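Local atomic coordinates of alginase (Pseudoalteromonas, PDB entry 4Q8K), a protein that probably breaks down the polysaccharide alginate by beta-elimination, as a bacterial lyase of polysaccharide lyase family 18. Residues F172-A177 with N321-Q326; E215-G220 with G351-K356; E206-T211 with F285-V290; T202-V207 with Y364-N369. All coordinates share one frame; numbering follows the deposited sequence.

Contact 1 (F172-A177 with N321-Q326); sequences FVPLEA and NYLQSQ
The CA atoms of Phe172 and Asn321 come to 5.6 Å of each other where strand 169-172 runs out into the short helix 174-177 and passes strand 321-324, which belongs to the other sheet of the sandwich. Asn321 is the hub. With CG anti to the backbone N (chi1 179°), its carboxamide reaches Pro174, and the two side chains cross at about a right angle: Pro174 CD sits 3.2 Å from Asn321 ND2, and Pro174 CG 3.6 Å from Asn321 OD1. Phe172 takes part with its root, CB lying 3.6 Å from Asn321 CB, while the ring leads off toward Met359. Two residues on, Leu323 carries the packing to the helix. Its CB meets Pro174 CG at 3.9 Å, and its CD2 touches Leu175 CD2 at 3.6 Å; Trp187 packs on both Pro174 and Leu175. Asn321 ND2 makes a weak, 3.4 Å hydrogen bond to Phe172 O, but its stronger partner is Ser355 OG, and OD1 is bonded to Thr222 OG1. A buried amide held at both ends has its rotation fixed, and because Thr222 and Ser355 belong to different sheets, it ties the two layers together.

Contact 2 (E215-G220 with G351-K356); sequences EMSDGG and GITESK
Glu215 pairs with Lys356, and Met216 with Ser355, as the last antiparallel bridges between strands 204-216 and 355-368 before both chains peel away into loops at one end of the beta-sandwich. Glu215 and Lys356 form the hydrogen-bonded pair, with a bond each way; two residues on, past the non-hydrogen-bonded pair Met216-Ser355, Ser217 N bonds Glu354 O. Glu354 is worth following outward. Its CB lies 3.7 Å from Ser217 OG, and CG, anti to the backbone N (chi1 -174°), passes 3.8 Å from Glu215 O. The chain stays extended and crosses Glu215 at a slant, CD 3.9 Å from Glu215 CB. At the tip, OE2 of Glu354 lies by the neighbouring backbone, 3.7 Å from Met216 N, and OE1 stops 4.1 Å from OE1 of Glu215; a water donates to both OE1 atoms, which should ease the repulsion between like charges. Another water joins Glu215 OE1 to Lys356 NZ.

Ser217 is the polar clasp of the loops: its OG accepts from both Thr353 N and Glu354 N, each at 3.0 Å. It also starts a type II turn to Gly220, in which Gly219 has positive phi and gives its N-H to Asp242, a ligand of the calcium ion. Across from the turn, Gly351 ends helix 340-349 in a Schellman motif. Ile352 follows it and pushes its tip into the turn, CD1 lying 3.6 Å from Gly220 N and equally far from Asp218 O.

Contact 3 (E206-T211 with F285-V290); sequences EVFEAT and FNLRVV
Phe208 and Val289 form a hydrogen-bonded pair, as do Ala210 and Leu287, in two neighbouring strands that run antiparallel at 174° with axes 4.7 Å apart. These four side chains share the face turned toward the other sheet of the sandwich. Relief there is uneven: the small Ala210 sits beside the bulkier Leu287, whose CD2 reaches forward to the edge of the Phe208 ring, 4.3 Å from CE2. Phe317 and Phe319 of the facing sheet meet the Phe208 ring, while Ile224 and Ser225 back Leu287.

On the opposite face the long side chains lean across one another. Arg288 runs extended to NE, and two valines meet its guanidinium from the same side: Val290 CG2 stands 3.5 Å above the face, toward the rim, and Val207 CG1 approaches obliquely, 3.8 Å from NH1. Glu209, CG anti to the backbone N (chi1 -174°), crosses to the partner strand and splits its carboxylate. OE2 accepts from Asn286 ND2 at 2.9 Å, on its anti side and 23° out of plane; OE1 lies at the guanidinium edge in a long salt bridge, 3.8 Å from Arg288 NE. A water bridges Asn286 OD1 and Thr211 OG1. The two faces thus differ in chemistry: Phe208, Ala210, Leu287 and Val289 make one apolar and lock the sheets together, while the other mixes valines with a polar network in which Glu209 serves both Asn286 and, more weakly, Arg288.

Contact 4 (T202-V207 with Y364-N369); sequences TQTYEV and YTRETN
Tyr205 and Glu367 head a regular backbone ladder: they bond N to O in both directions, Val207 and Thr365 do the same, and Asn369 N, poorly ordered, bonds Gln203 O. The strands lie antiparallel at 176°.

Among the polar side chains, Glu206 OE1 is the gathering point. Tyr364 OH donates to its anti lone pair at 2.7 Å, in the plane of the tyrosine ring, and a water donates at 2.9 Å. Arg366 NH1 makes only a long ion pair with this oxygen, 3.7 Å away, but bonds Tyr364 OH at 3.2 Å and the same water, both in the guanidinium plane. Its NH2 goes to Leu197 O, so the guanidinium is held flat from several sides, while Glu206 OE2 binds His227 and Asn291.

Packing contacts fill in the rest. Thr204 CG2 lies over the guanidinium face of Arg366, toward its rim. On the other face of the sheet, Glu367 bends at chi2 (-128°) and lays its carboxylate beside the Tyr205 ring, OE2 3.3 Å from CD2.

Strand 284-292 flanks strand 204-216 on its other edge, with Val290 against Tyr205. From the facing sheet, Phe317 and Val193 pack on Tyr364, whose ring also meets Phe154 edge-to-face.

How the contacts relate
Contacts 2, 3 and 4 all use strand 204-216, which lies in one sheet between strands 355-368 and 284-292. Contact 4 joins it to strand 355-368 at one end and contact 2 at the other, their centres about 33 Å apart; contact 3 binds its other edge, about 14 Å from contact 4 between centres and sharing Glu206 and Val207 with it. Contact 1 sits about 9 Å from contact 2, centre to centre, and reaches across to the second sheet. Along the chain, contact 4 encloses contact 2 in sequence, and contact 1 encloses contact 3. Strand 355-368, the last in the chain, lies between strands 169-172 and 204-216, inside the sheet and not at its edge.

Contact 1 (F172-A177 with N321-Q326)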
loop_
_atom_site.group_PDB
_atom_site.type_symbol
_atom_site.label_atom_id
_atom_site.label_comp_id
_atom_site.label_asym_id
_atom_site.label_seq_id
_atom_site.Cartn_x
_atom_site.Cartn_y
_atom_site.Cartn_z
ATOM N N PHE A 172 -3.791 10.147 3.354
ATOM C CA PHE A 172 -2.683 10.005 2.416
ATOM C C PHE A 172 -3.110 10.454 1.027
ATOM O O PHE A 172 -4.000 9.859 0.416
ATOM C CB PHE A 172 -2.181 8.559 2.376
ATOM C CG PHE A 172 -1.727 8.037 3.720
ATOM C CD1 PHE A 172 -0.440 8.291 4.179
ATOM C CD2 PHE A 172 -2.586 7.314 4.527
ATOM C CE1 PHE A 172 -0.015 7.820 5.412
ATOM C CE2 PHE A 172 -2.161 6.841 5.768
ATOM C CZ PHE A 172 -0.885 7.096 6.205
ATOM N N VAL A 173 -2.467 11.514 0.540
ATOM C CA VAL A 173 -2.857 12.158 -0.706
ATOM C C VAL A 173 -1.634 12.359 -1.597
ATOM O O VAL A 173 -1.018 13.427 -1.600
ATOM C CB VAL A 173 -3.508 13.510 -0.416
ATOM C CG1 VAL A 173 -4.981 13.328 -0.055
ATOM C CG2 VAL A 173 -2.754 14.225 0.722
ATOM N N PRO A 174 -1.257 11.319 -2.344
ATOM C CA PRO A 174 -0.053 11.333 -3.179
ATOM C C PRO A 174 -0.119 12.356 -4.325
ATOM O O PRO A 174 0.935 12.806 -4.773
ATOM C CB PRO A 174 0.009 9.902 -3.717
ATOM C CG PRO A 174 -1.417 9.434 -3.670
ATOM C CD PRO A 174 -1.964 10.025 -2.416
ATOM N N LEU A 175 -1.314 12.730 -4.771
ATOM C CA LEU A 175 -1.420 13.771 -5.797
ATOM C C LEU A 175 -0.967 15.119 -5.256
ATOM O O LEU A 175 -0.663 16.034 -6.028
ATOM C CB LEU A 175 -2.847 13.897 -6.327
ATOM C CG LEU A 175 -3.432 12.679 -7.046
ATOM C CD1 LEU A 175 -4.919 12.884 -7.290
ATOM C CD2 LEU A 175 -2.679 12.370 -8.342
ATOM N N GLU A 176 -0.980 15.277 -3.941
ATOM C CA GLU A 176 -0.502 16.491 -3.283
ATOM C C GLU A 176 0.929 16.334 -2.744
ATOM O O GLU A 176 1.790 17.169 -2.961
ATOM C CB GLU A 176 -1.475 16.931 -2.189
ATOM C CG GLU A 176 -2.899 17.090 -2.669
ATOM C CD GLU A 176 -3.900 17.325 -1.562
ATOM O OE1 GLU A 176 -3.640 18.204 -0.742
ATOM O OE2 GLU A 176 -4.945 16.656 -1.494
ATOM N N ALA A 177 1.184 15.223 -2.051
ATOM C CA ALA A 177 2.516 14.977 -1.506
ATOM C C ALA A 177 3.536 14.724 -2.606
ATOM O O ALA A 177 4.688 15.170 -2.524
ATOM C CB ALA A 177 2.490 13.813 -0.519
ATOM N N ASN A 321 -0.557 5.486 0.769
ATOM C CA ASN A 321 -1.171 5.505 -0.544
ATOM C C ASN A 321 -0.065 5.724 -1.556
ATOM O O ASN A 321 0.438 6.845 -1.710
ATOM C CB ASN A 321 -2.241 6.604 -0.593
ATOM C CG ASN A 321 -2.916 6.721 -1.952
ATOM O OD1 ASN A 321 -2.504 6.090 -2.921
ATOM N ND2 ASN A 321 -3.941 7.558 -2.026
ATOM N N TYR A 322 0.354 4.633 -2.193
ATOM C CA TYR A 322 1.367 4.670 -3.238
ATOM C C TYR A 322 0.674 4.497 -4.588
ATOM O O TYR A 322 0.424 3.379 -5.026
ATOM C CB TYR A 322 2.361 3.541 -2.994
ATOM C CG TYR A 322 3.518 3.433 -3.957
ATOM C CD1 TYR A 322 3.738 4.383 -4.948
ATOM C CD2 TYR A 322 4.392 2.356 -3.879
ATOM C CE1 TYR A 322 4.801 4.267 -5.819
ATOM C CE2 TYR A 322 5.461 2.228 -4.752
ATOM C CZ TYR A 322 5.655 3.192 -5.723
ATOM O OH TYR A 322 6.717 3.074 -6.592
ATOM N N LEU A 323 0.369 5.623 -5.234
ATOM C CA LEU A 323 -0.387 5.652 -6.487
ATOM C C LEU A 323 0.466 5.215 -7.682
ATOM O O LEU A 323 1.533 5.783 -7.942
ATOM C CB LEU A 323 -0.940 7.064 -6.714
ATOM C CG LEU A 323 -1.988 7.289 -7.813
ATOM C CD1 LEU A 323 -3.291 6.573 -7.475
ATOM C CD2 LEU A 323 -2.221 8.795 -8.009
ATOM N N GLN A 324 -0.015 4.194 -8.392
ATOM C CA GLN A 324 0.732 3.533 -9.449
ATOM C C GLN A 324 0.474 4.207 -10.792
ATOM O O GLN A 324 -0.676 4.421 -11.163
ATOM C CB GLN A 324 0.310 2.062 -9.539
ATOM C CG GLN A 324 0.488 1.281 -8.230
ATOM C CD GLN A 324 1.951 1.182 -7.810
ATOM O OE1 GLN A 324 2.364 1.768 -6.804
ATOM N NE2 GLN A 324 2.736 0.430 -8.575
ATOM N N SER A 325 1.543 4.539 -11.513
ATOM C CA SER A 325 1.388 5.180 -12.820
ATOM C C SER A 325 1.253 4.098 -13.884
ATOM O O SER A 325 2.244 3.632 -14.434
ATOM C CB SER A 325 2.577 6.093 -13.124
ATOM O OG SER A 325 2.364 6.814 -14.330
ATOM N N GLN A 326 0.013 3.690 -14.147
ATOM C CA GLN A 326 -0.261 2.544 -15.013
ATOM C C GLN A 326 -1.613 2.710 -15.705
ATOM O O GLN A 326 -2.590 3.166 -15.098
ATOM C CB GLN A 326 -0.226 1.241 -14.188
ATOM C CG GLN A 326 -0.205 -0.045 -15.004
ATOM C CD GLN A 326 -0.247 -1.285 -14.116
ATOM O OE1 GLN A 326 0.358 -2.308 -14.428
ATOM N NE2 GLN A 326 -0.954 -1.186 -13.006
#

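Contact 2 (E215-G220 with G351-K356)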
loop_
_atom_site.group_PDB
_atom_site.type_symbol
_atom_site.label_atom_id
_atom_site.label_comp_id
_atom_site.label_asym_id
_atom_site.label_seq_id
_atom_site.Cartn_x
_atom_site.Cartn_y
_atom_site.Cartn_z
ATOM N N GLU A 215 -11.135 7.105 -1.554
ATOM C CA GLU A 215 -11.833 7.937 -2.524
ATOM C C GLU A 215 -10.861 8.148 -3.673
ATOM O O GLU A 215 -9.776 8.700 -3.479
ATOM C CB GLU A 215 -12.215 9.280 -1.909
ATOM C CG GLU A 215 -13.172 9.191 -0.731
ATOM C CD GLU A 215 -13.213 10.486 0.061
ATOM O OE1 GLU A 215 -14.032 11.363 -0.284
ATOM O OE2 GLU A 215 -12.409 10.641 1.009
ATOM N N MET A 216 -11.225 7.682 -4.863
ATOM C CA MET A 216 -10.288 7.712 -5.984
ATOM C C MET A 216 -11.007 7.704 -7.327
ATOM O O MET A 216 -12.026 7.032 -7.489
ATOM C CB MET A 216 -9.319 6.525 -5.906
ATOM C CG MET A 216 -8.296 6.452 -7.039
ATOM S SD MET A 216 -6.774 5.555 -6.620
ATOM C CE MET A 216 -7.425 3.954 -6.124
ATOM N N SER A 217 -10.449 8.436 -8.287
ATOM C CA SER A 217 -10.984 8.477 -9.648
ATOM C C SER A 217 -11.040 7.102 -10.298
ATOM O O SER A 217 -10.185 6.248 -10.050
ATOM C CB SER A 217 -10.111 9.372 -10.526
ATOM O OG SER A 217 -9.920 10.639 -9.934
ATOM N N ASP A 218 -12.032 6.901 -11.161
ATOM C CA ASP A 218 -12.102 5.685 -11.968
ATOM C C ASP A 218 -10.741 5.369 -12.588
ATOM O O ASP A 218 -10.049 6.266 -13.101
ATOM C CB ASP A 218 -13.153 5.816 -13.081
ATOM C CG ASP A 218 -14.576 5.947 -12.545
ATOM O OD1 ASP A 218 -14.796 5.794 -11.328
ATOM O OD2 ASP A 218 -15.493 6.207 -13.351
ATOM N N GLY A 219 -10.358 4.098 -12.533
ATOM C CA GLY A 219 -9.140 3.621 -13.165
ATOM C C GLY A 219 -7.914 3.706 -12.275
ATOM O O GLY A 219 -6.843 3.217 -12.641
ATOM N N GLY A 220 -8.068 4.320 -11.106
ATOM C CA GLY A 220 -6.949 4.466 -10.189
ATOM C C GLY A 220 -6.457 3.129 -9.645
ATOM O O GLY A 220 -7.223 2.159 -9.551
ATOM N N GLY A 351 -6.548 10.491 -16.018
ATOM C CA GLY A 351 -7.736 11.004 -15.372
ATOM C C GLY A 351 -7.782 10.761 -13.867
ATOM O O GLY A 351 -8.869 10.711 -13.278
ATOM N N ILE A 352 -6.616 10.611 -13.240
ATOM C CA ILE A 352 -6.589 10.456 -11.783
ATOM C C ILE A 352 -6.441 11.817 -11.105
ATOM O O ILE A 352 -5.340 12.337 -10.976
ATOM C CB ILE A 352 -5.481 9.508 -11.305
ATOM C CG1 ILE A 352 -5.535 8.186 -12.073
ATOM C CG2 ILE A 352 -5.624 9.270 -9.812
ATOM C CD1 ILE A 352 -6.879 7.531 -12.053
ATOM N N THR A 353 -7.570 12.391 -10.701
ATOM C CA THR A 353 -7.602 13.708 -10.072
ATOM C C THR A 353 -7.981 13.610 -8.604
ATOM O O THR A 353 -7.985 14.614 -7.892
ATOM C CB THR A 353 -8.609 14.654 -10.771
ATOM O OG1 THR A 353 -9.912 14.050 -10.776
ATOM C CG2 THR A 353 -8.174 14.946 -12.207
ATOM N N GLU A 354 -8.319 12.399 -8.162
ATOM C CA GLU A 354 -8.657 12.156 -6.768
ATOM C C GLU A 354 -8.009 10.850 -6.347
ATOM O O GLU A 354 -8.119 9.850 -7.046
ATOM C CB GLU A 354 -10.180 12.072 -6.582
ATOM C CG GLU A 354 -10.643 11.967 -5.132
ATOM C CD GLU A 354 -12.137 11.702 -5.004
ATOM O OE1 GLU A 354 -12.753 12.226 -4.058
ATOM O OE2 GLU A 354 -12.698 10.961 -5.845
ATOM N N SER A 355 -7.304 10.869 -5.220
ATOM C CA SER A 355 -6.763 9.644 -4.634
ATOM C C SER A 355 -6.438 9.897 -3.171
ATOM O O SER A 355 -5.333 10.326 -2.829
ATOM C CB SER A 355 -5.522 9.155 -5.374
ATOM O OG SER A 355 -5.048 7.930 -4.805
ATOM N N LYS A 356 -7.421 9.642 -2.319
ATOM C CA LYS A 356 -7.301 9.933 -0.905
ATOM C C LYS A 356 -7.589 8.675 -0.103
ATOM O O LYS A 356 -8.710 8.166 -0.121
ATOM C CB LYS A 356 -8.278 11.039 -0.502
ATOM C CG LYS A 356 -8.226 11.383 0.983
ATOM C CD LYS A 356 -9.345 12.322 1.384
ATOM C CE LYS A 356 -9.137 13.703 0.777
ATOM N NZ LYS A 356 -10.092 14.700 1.334
HETATM O O HOH W 1 -10.587 8.809 1.864
HETATM O O HOH W 2 -12.555 13.751 -0.171
HETATM O O HOH W 3 -15.167 12.107 -2.502
HETATM O O HOH W 4 -10.729 8.712 -14.267
#

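Contact 3 (E206-T211 with F285-V290)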
loop_
_atom_site.group_PDB
_atom_site.type_symbol
_atom_site.label_atom_id
_atom_site.label_comp_id
_atom_site.label_asym_id
_atom_site.label_seq_id
_atom_site.Cartn_x
_atom_site.Cartn_y
_atom_site.Cartn_z
ATOM N N GLU A 206 4.527 -8.814 13.692
ATOM C CA GLU A 206 3.898 -7.520 13.473
ATOM C C GLU A 206 2.438 -7.642 13.179
ATOM O O GLU A 206 2.029 -8.510 12.472
ATOM C CB GLU A 206 4.394 -6.845 12.229
ATOM C CG GLU A 206 5.824 -6.625 12.073
ATOM C CD GLU A 206 6.127 -6.166 10.654
ATOM O OE1 GLU A 206 6.070 -4.966 10.443
ATOM O OE2 GLU A 206 6.421 -7.014 9.818
ATOM N N VAL A 207 1.685 -6.695 13.678
ATOM C CA VAL A 207 0.274 -6.609 13.366
ATOM C C VAL A 207 -0.041 -5.167 13.002
ATOM O O VAL A 207 0.258 -4.251 13.777
ATOM C CB VAL A 207 -0.590 -6.998 14.576
ATOM C CG1 VAL A 207 -2.066 -6.820 14.256
ATOM C CG2 VAL A 207 -0.292 -8.439 15.014
ATOM N N PHE A 208 -0.621 -4.959 11.822
ATOM C CA PHE A 208 -1.125 -3.649 11.445
ATOM C C PHE A 208 -2.612 -3.791 11.178
ATOM O O PHE A 208 -3.037 -4.707 10.470
ATOM C CB PHE A 208 -0.414 -3.116 10.194
ATOM C CG PHE A 208 -0.986 -1.817 9.670
ATOM C CD1 PHE A 208 -0.526 -0.607 10.145
ATOM C CD2 PHE A 208 -1.980 -1.813 8.694
ATOM C CE1 PHE A 208 -1.043 0.599 9.659
ATOM C CE2 PHE A 208 -2.507 -0.629 8.215
ATOM C CZ PHE A 208 -2.034 0.584 8.698
ATOM N N GLU A 209 -3.402 -2.907 11.775
ATOM C CA GLU A 209 -4.829 -2.872 11.518
ATOM C C GLU A 209 -5.265 -1.434 11.321
ATOM O O GLU A 209 -4.760 -0.531 11.988
ATOM C CB GLU A 209 -5.620 -3.517 12.661
ATOM C CG GLU A 209 -7.116 -3.634 12.369
ATOM C CD GLU A 209 -7.817 -4.690 13.208
ATOM O OE1 GLU A 209 -7.198 -5.239 14.146
ATOM O OE2 GLU A 209 -8.998 -4.976 12.915
ATOM N N ALA A 210 -6.192 -1.230 10.393
ATOM C CA ALA A 210 -6.734 0.087 10.127
ATOM C C ALA A 210 -8.117 -0.018 9.499
ATOM O O ALA A 210 -8.435 -0.994 8.807
ATOM C CB ALA A 210 -5.796 0.867 9.222
ATOM N N THR A 211 -8.946 0.972 9.792
ATOM C CA THR A 211 -10.188 1.206 9.080
ATOM C C THR A 211 -9.833 2.133 7.916
ATOM O O THR A 211 -9.321 3.246 8.120
ATOM C CB THR A 211 -11.221 1.866 10.012
ATOM O OG1 THR A 211 -11.595 0.934 11.034
ATOM C CG2 THR A 211 -12.464 2.306 9.255
ATOM N N PHE A 285 -13.421 -0.049 4.442
ATOM C CA PHE A 285 -13.273 -1.451 4.831
ATOM C C PHE A 285 -12.243 -1.583 5.943
ATOM O O PHE A 285 -11.540 -0.622 6.263
ATOM C CB PHE A 285 -12.894 -2.319 3.628
ATOM C CG PHE A 285 -11.516 -2.033 3.060
ATOM C CD1 PHE A 285 -11.318 -1.026 2.136
ATOM C CD2 PHE A 285 -10.426 -2.814 3.424
ATOM C CE1 PHE A 285 -10.053 -0.785 1.609
ATOM C CE2 PHE A 285 -9.173 -2.584 2.904
ATOM C CZ PHE A 285 -8.978 -1.571 1.991
ATOM N N ASN A 286 -12.166 -2.766 6.541
ATOM C CA ASN A 286 -11.190 -3.018 7.584
ATOM C C ASN A 286 -10.020 -3.816 7.040
ATOM O O ASN A 286 -10.206 -4.823 6.349
ATOM C CB ASN A 286 -11.839 -3.771 8.751
ATOM C CG ASN A 286 -10.986 -3.750 10.007
ATOM O OD1 ASN A 286 -10.948 -2.747 10.722
ATOM N ND2 ASN A 286 -10.302 -4.856 10.285
ATOM N N LEU A 287 -8.811 -3.358 7.348
ATOM C CA LEU A 287 -7.599 -4.023 6.900
ATOM C C LEU A 287 -6.783 -4.534 8.082
ATOM O O LEU A 287 -6.470 -3.785 8.999
ATOM C CB LEU A 287 -6.733 -3.072 6.064
ATOM C CG LEU A 287 -5.407 -3.649 5.558
ATOM C CD1 LEU A 287 -5.623 -4.775 4.569
ATOM C CD2 LEU A 287 -4.576 -2.532 4.910
ATOM N N ARG A 288 -6.438 -5.812 8.055
ATOM C CA ARG A 288 -5.532 -6.371 9.058
ATOM C C ARG A 288 -4.412 -7.148 8.379
ATOM O O ARG A 288 -4.660 -8.090 7.630
ATOM C CB ARG A 288 -6.275 -7.271 10.059
ATOM C CG ARG A 288 -5.406 -7.738 11.228
ATOM C CD ARG A 288 -6.260 -8.297 12.379
ATOM N NE ARG A 288 -5.475 -8.525 13.594
ATOM C CZ ARG A 288 -4.996 -9.711 13.943
ATOM N NH1 ARG A 288 -4.281 -9.863 15.054
ATOM N NH2 ARG A 288 -5.241 -10.758 13.171
ATOM N N VAL A 289 -3.177 -6.744 8.648
ATOM C CA VAL A 289 -2.013 -7.410 8.092
ATOM C C VAL A 289 -1.183 -7.942 9.241
ATOM O O VAL A 289 -0.799 -7.186 10.133
ATOM C CB VAL A 289 -1.150 -6.431 7.264
ATOM C CG1 VAL A 289 0.070 -7.135 6.706
ATOM C CG2 VAL A 289 -1.977 -5.828 6.142
ATOM N N VAL A 290 -0.915 -9.241 9.220
ATOM C CA VAL A 290 -0.095 -9.860 10.250
ATOM C C VAL A 290 1.120 -10.529 9.640
ATOM O O VAL A 290 1.000 -11.282 8.676
ATOM C CB VAL A 290 -0.892 -10.925 11.032
ATOM C CG1 VAL A 290 -0.034 -11.510 12.141
ATOM C CG2 VAL A 290 -2.183 -10.326 11.584
HETATM O O HOH W 5 -9.571 -0.835 12.372
#

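Contact 4 (T202-V207 with Y364-N369)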
loop_
_atom_site.group_PDB
_atom_site.type_symbol
_atom_site.label_atom_id
_atom_site.label_comp_id
_atom_site.label_asym_id
_atom_site.label_seq_id
_atom_site.Cartn_x
_atom_site.Cartn_y
_atom_site.Cartn_z
ATOM N N THR A 202 11.297 -13.268 9.173
ATOM C CA THR A 202 11.194 -14.364 10.131
ATOM C C THR A 202 11.621 -13.986 11.550
ATOM O O THR A 202 11.616 -14.828 12.447
ATOM C CB THR A 202 12.045 -15.568 9.682
ATOM O OG1 THR A 202 13.380 -15.130 9.398
ATOM C CG2 THR A 202 11.449 -16.210 8.436
ATOM N N GLN A 203 11.999 -12.732 11.758
ATOM C CA GLN A 203 12.448 -12.303 13.073
ATOM C C GLN A 203 11.518 -11.329 13.761
ATOM O O GLN A 203 11.863 -10.774 14.796
ATOM C CB GLN A 203 13.852 -11.706 12.997
ATOM C CG GLN A 203 14.909 -12.702 12.593
ATOM C CD GLN A 203 16.279 -12.079 12.550
ATOM O OE1 GLN A 203 16.457 -10.989 12.001
ATOM N NE2 GLN A 203 17.259 -12.756 13.148
ATOM N N THR A 204 10.339 -11.070 13.202
ATOM C CA THR A 204 9.354 -10.257 13.892
ATOM C C THR A 204 7.963 -10.787 13.896
ATOM O O THR A 204 7.559 -11.447 12.996
ATOM C CB THR A 204 9.176 -8.836 13.300
ATOM O OG1 THR A 204 8.887 -8.915 11.913
ATOM C CG2 THR A 204 10.381 -8.059 13.452
ATOM N N TYR A 205 7.213 -10.365 14.891
ATOM C CA TYR A 205 5.789 -10.515 14.908
ATOM C C TYR A 205 5.194 -9.106 14.796
ATOM O O TYR A 205 5.376 -8.315 15.658
ATOM C CB TYR A 205 5.314 -11.244 16.178
ATOM C CG TYR A 205 3.831 -11.361 16.267
ATOM C CD1 TYR A 205 3.153 -12.359 15.615
ATOM C CD2 TYR A 205 3.108 -10.452 16.966
ATOM C CE1 TYR A 205 1.801 -12.445 15.681
ATOM C CE2 TYR A 205 1.758 -10.530 17.022
ATOM C CZ TYR A 205 1.121 -11.531 16.380
ATOM O OH TYR A 205 -0.210 -11.572 16.450
ATOM N N GLU A 206 4.527 -8.814 13.692
ATOM C CA GLU A 206 3.898 -7.520 13.473
ATOM C C GLU A 206 2.438 -7.642 13.179
ATOM O O GLU A 206 2.029 -8.510 12.472
ATOM C CB GLU A 206 4.394 -6.845 12.229
ATOM C CG GLU A 206 5.824 -6.625 12.073
ATOM C CD GLU A 206 6.127 -6.166 10.654
ATOM O OE1 GLU A 206 6.070 -4.966 10.443
ATOM O OE2 GLU A 206 6.421 -7.014 9.818
ATOM N N VAL A 207 1.685 -6.695 13.678
ATOM C CA VAL A 207 0.274 -6.609 13.366
ATOM C C VAL A 207 -0.041 -5.167 13.002
ATOM O O VAL A 207 0.258 -4.251 13.777
ATOM C CB VAL A 207 -0.590 -6.998 14.576
ATOM C CG1 VAL A 207 -2.066 -6.820 14.256
ATOM C CG2 VAL A 207 -0.292 -8.439 15.014
ATOM N N TYR A 364 -0.576 -0.594 15.428
ATOM C CA TYR A 364 0.599 -1.273 14.957
ATOM C C TYR A 364 1.372 -1.825 16.124
ATOM O O TYR A 364 1.638 -1.133 17.048
ATOM C CB TYR A 364 1.509 -0.360 14.136
ATOM C CG TYR A 364 2.696 -1.058 13.606
ATOM C CD1 TYR A 364 2.617 -1.905 12.536
ATOM C CD2 TYR A 364 3.911 -0.901 14.200
ATOM C CE1 TYR A 364 3.731 -2.542 12.062
ATOM C CE2 TYR A 364 5.017 -1.541 13.751
ATOM C CZ TYR A 364 4.938 -2.364 12.692
ATOM O OH TYR A 364 6.060 -3.005 12.298
ATOM N N THR A 365 1.702 -3.096 16.060
ATOM C CA THR A 365 2.586 -3.686 17.045
ATOM C C THR A 365 3.700 -4.412 16.371
ATOM O O THR A 365 3.526 -4.987 15.338
ATOM C CB THR A 365 1.870 -4.680 17.978
ATOM O OG1 THR A 365 1.605 -5.862 17.263
ATOM C CG2 THR A 365 0.608 -4.159 18.486
ATOM N N ARG A 366 4.846 -4.390 17.026
ATOM C CA ARG A 366 6.048 -4.954 16.518
ATOM C C ARG A 366 6.877 -5.560 17.645
ATOM O O ARG A 366 7.253 -4.883 18.550
ATOM C CB ARG A 366 6.866 -3.862 15.874
ATOM C CG ARG A 366 8.178 -4.276 15.296
ATOM C CD ARG A 366 8.936 -3.048 14.813
ATOM N NE ARG A 366 10.153 -3.425 14.141
ATOM C CZ ARG A 366 10.205 -3.856 12.904
ATOM N NH1 ARG A 366 9.114 -3.941 12.209
ATOM N NH2 ARG A 366 11.337 -4.198 12.380
ATOM N N GLU A 367 7.104 -6.856 17.573
ATOM C CA GLU A 367 8.019 -7.550 18.470
ATOM C C GLU A 367 9.076 -8.347 17.749
ATOM O O GLU A 367 8.811 -9.093 16.852
ATOM C CB GLU A 367 7.280 -8.434 19.467
ATOM C CG GLU A 367 6.040 -9.100 18.955
ATOM C CD GLU A 367 4.838 -8.874 19.843
ATOM O OE1 GLU A 367 4.689 -7.771 20.375
ATOM O OE2 GLU A 367 4.045 -9.810 20.013
ATOM N N THR A 368 10.307 -8.186 18.172
ATOM C CA THR A 368 11.411 -8.789 17.468
ATOM C C THR A 368 12.034 -9.950 18.252
ATOM O O THR A 368 11.981 -9.976 19.466
ATOM C CB THR A 368 12.469 -7.732 17.151
ATOM O OG1 THR A 368 11.820 -6.561 16.684
ATOM C CG2 THR A 368 13.370 -8.218 16.086
ATOM N N ASN A 369 12.634 -10.895 17.541
ATOM C CA ASN A 369 13.182 -12.104 18.149
ATOM C C ASN A 369 14.481 -12.498 17.475
ATOM O O ASN A 369 15.212 -11.535 17.079
ATOM C CB ASN A 369 12.167 -13.235 18.071
ATOM C CG ASN A 369 12.392 -14.304 19.114
ATOM O OD1 ASN A 369 13.390 -15.006 19.075
ATOM N ND2 ASN A 369 11.447 -14.451 20.037
HETATM O O HOH W 6 8.650 -4.370 9.281
#